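Local coordinates for tripartite terminase subunit 3 (PDB 3N4P), which forms the large subunit of the herpesvirus terminase motor that packages viral DNA into capsids and carries, in this C-terminal domain, its probable magnesium-dependent nuclease, at residues 131-136 with 163-168. Residues are numbered along the deposited sequence; the frame is centred on the assembly and turned at random.
Sequences LDELRI and LIRVLF
Ile-164 reaches across to the backbone just ahead of strand 133-136: its CG1 is anti to its own N (chi1 -173°), which carries CD1 over the face of the Asp-132 to Glu-133 peptide, 3.4 Å from Asp-132 C. Arg-165 O accepts the N-H of Leu-134 in a nearly straight bond. The arginine side chain bends at chi3 and brings NH1 2.8 Å from Glu-133 OE2, a salt bridge whose carboxylate and guanidinium planes are 41° apart. The other oxygen, OE1, takes a bond from Arg-135 NE at 3.2 Å, arriving from above the carboxylate plane, so one glutamate stands between two arginines and probably offsets the charge of both. On the other face of the sheet, Val-166 CG1 touches both Leu-134 CD1 and Ile-136 CD1, the latter at 3.8 Å. Leu-167 donates its N-H to Leu-134 O and accepts that of Ile-136 at its own O; its CD2 lies over one face of the Arg-135 guanidinium, toward the rim, 3.7 Å from NH2, while CD1 abuts Glu-133 CG. Phe-168 turns its ring alongside Ile-136, CE2 meeting CG2 at 3.4 Å, and its CA-H points to Ile-136 O. These are neighbouring parallel strands of a beta-alpha-beta unit connected through helix 144-161, which packs on Leu-134, Val-166 and Phe-168. Strand 62-67 pairs along the far edge of 133-136, where Thr-62 also binds Glu-133 OE1; Arg-135 NH1 reaches Ala-273 O, and helix 109-127 covers Leu-131, Leu-134 and Ile-164.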
loop_
_atom_site.group_PDB
_atom_site.type_symbol
_atom_site.label_atom_id
_atom_site.label_comp_id
_atom_site.label_asym_id
_atom_site.label_seq_id
_atom_site.Cartn_x
_atom_site.Cartn_y
_atom_site.Cartn_z
ATOM N N LEU B 131 7.030 -14.652 11.958
ATOM C CA LEU B 131 6.258 -14.526 13.172
ATOM C C LEU B 131 6.562 -15.777 14.013
ATOM O O LEU B 131 6.352 -16.888 13.534
ATOM C CB LEU B 131 4.791 -14.494 12.834
ATOM C CG LEU B 131 4.271 -13.260 12.126
ATOM C CD1 LEU B 131 2.745 -13.362 11.926
ATOM C CD2 LEU B 131 4.629 -11.933 12.800
ATOM N N ASP B 132 7.101 -15.587 15.227
ATOM C CA ASP B 132 7.523 -16.719 16.064
ATOM C C ASP B 132 6.813 -16.891 17.409
ATOM O O ASP B 132 7.125 -17.851 18.137
ATOM C CB ASP B 132 9.078 -16.789 16.220
ATOM C CG ASP B 132 9.689 -15.715 17.199
ATOM O OD1 ASP B 132 9.033 -14.704 17.620
ATOM O OD2 ASP B 132 10.900 -15.903 17.536
ATOM N N GLU B 133 5.845 -16.012 17.699
ATOM C CA GLU B 133 5.025 -16.027 18.928
ATOM C C GLU B 133 3.606 -15.495 18.699
ATOM O O GLU B 133 3.410 -14.616 17.878
ATOM C CB GLU B 133 5.714 -15.149 19.961
ATOM C CG GLU B 133 5.156 -15.092 21.399
ATOM C CD GLU B 133 6.043 -14.180 22.287
ATOM O OE1 GLU B 133 6.006 -12.906 22.127
ATOM O OE2 GLU B 133 6.809 -14.723 23.128
ATOM N N LEU B 134 2.635 -16.019 19.439
ATOM C CA LEU B 134 1.249 -15.522 19.463
ATOM C C LEU B 134 0.821 -15.014 20.804
ATOM O O LEU B 134 1.032 -15.690 21.788
ATOM C CB LEU B 134 0.283 -16.654 19.241
ATOM C CG LEU B 134 -0.176 -16.916 17.859
ATOM C CD1 LEU B 134 -0.882 -18.338 17.924
ATOM C CD2 LEU B 134 -1.084 -15.724 17.401
ATOM N N ARG B 135 0.138 -13.885 20.835
ATOM C CA ARG B 135 -0.386 -13.346 22.057
ATOM C C ARG B 135 -1.810 -13.010 21.833
ATOM O O ARG B 135 -2.125 -12.184 20.975
ATOM C CB ARG B 135 0.354 -12.096 22.432
ATOM C CG ARG B 135 1.619 -12.394 23.142
ATOM C CD ARG B 135 2.464 -11.129 23.461
ATOM N NE ARG B 135 3.716 -11.634 23.992
ATOM C CZ ARG B 135 4.204 -11.406 25.221
ATOM N NH1 ARG B 135 3.605 -10.548 26.072
ATOM N NH2 ARG B 135 5.338 -12.017 25.581
ATOM N N ILE B 136 -2.678 -13.627 22.624
ATOM C CA ILE B 136 -4.099 -13.636 22.339
ATOM C C ILE B 136 -4.877 -13.128 23.535
ATOM O O ILE B 136 -4.690 -13.610 24.614
ATOM C CB ILE B 136 -4.558 -15.097 21.997
ATOM C CG1 ILE B 136 -3.768 -15.612 20.797
ATOM C CG2 ILE B 136 -6.084 -15.193 21.722
ATOM C CD1 ILE B 136 -3.919 -17.155 20.584
ATOM N N LEU B 163 3.804 -25.487 15.216
ATOM C CA LEU B 163 4.601 -25.323 16.440
ATOM C C LEU B 163 4.952 -23.852 16.651
ATOM O O LEU B 163 5.760 -23.299 15.909
ATOM C CB LEU B 163 5.908 -26.084 16.321
ATOM C CG LEU B 163 6.754 -26.265 17.589
ATOM C CD1 LEU B 163 6.017 -27.165 18.637
ATOM C CD2 LEU B 163 8.124 -26.850 17.250
ATOM N N ILE B 164 4.392 -23.239 17.683
ATOM C CA ILE B 164 4.673 -21.878 18.016
ATOM C C ILE B 164 4.326 -21.666 19.494
ATOM O O ILE B 164 3.472 -22.353 20.000
ATOM C CB ILE B 164 3.807 -20.941 17.125
ATOM C CG1 ILE B 164 4.218 -19.482 17.352
ATOM C CG2 ILE B 164 2.293 -21.206 17.379
ATOM C CD1 ILE B 164 4.198 -18.610 16.110
ATOM N N ARG B 165 4.916 -20.684 20.174
ATOM C CA ARG B 165 4.505 -20.415 21.561
ATOM C C ARG B 165 3.284 -19.573 21.564
ATOM O O ARG B 165 3.219 -18.540 20.871
ATOM C CB ARG B 165 5.604 -19.769 22.404
ATOM C CG ARG B 165 6.603 -19.060 21.571
ATOM C CD ARG B 165 8.014 -19.021 22.164
ATOM N NE ARG B 165 8.093 -18.951 23.624
ATOM C CZ ARG B 165 8.446 -17.879 24.328
ATOM N NH1 ARG B 165 8.738 -16.729 23.720
ATOM N NH2 ARG B 165 8.510 -17.966 25.658
ATOM N N VAL B 166 2.314 -20.001 22.361
ATOM C CA VAL B 166 1.031 -19.315 22.494
ATOM C C VAL B 166 0.940 -18.783 23.922
ATOM O O VAL B 166 1.287 -19.506 24.868
ATOM C CB VAL B 166 -0.108 -20.314 22.295
ATOM C CG1 VAL B 166 -1.254 -19.654 21.695
ATOM C CG2 VAL B 166 0.331 -21.405 21.349
ATOM N N LEU B 167 0.511 -17.541 24.083
ATOM C CA LEU B 167 0.344 -16.875 25.388
ATOM C C LEU B 167 -1.022 -16.241 25.351
ATOM O O LEU B 167 -1.458 -15.822 24.308
ATOM C CB LEU B 167 1.353 -15.755 25.579
ATOM C CG LEU B 167 2.800 -16.108 25.930
ATOM C CD1 LEU B 167 3.648 -16.487 24.728
ATOM C CD2 LEU B 167 3.421 -14.968 26.660
ATOM N N PHE B 168 -1.703 -16.186 26.476
ATOM C CA PHE B 168 -3.033 -15.644 26.527
ATOM C C PHE B 168 -3.012 -14.543 27.566
ATOM O O PHE B 168 -2.177 -14.540 28.469
ATOM C CB PHE B 168 -4.078 -16.693 26.869
ATOM C CG PHE B 168 -4.522 -17.497 25.699
ATOM C CD1 PHE B 168 -3.828 -18.628 25.317
ATOM C CD2 PHE B 168 -5.635 -17.121 24.955
ATOM C CE1 PHE B 168 -4.244 -19.405 24.222
ATOM C CE2 PHE B 168 -6.056 -17.893 23.844
ATOM C CZ PHE B 168 -5.354 -19.028 23.475
#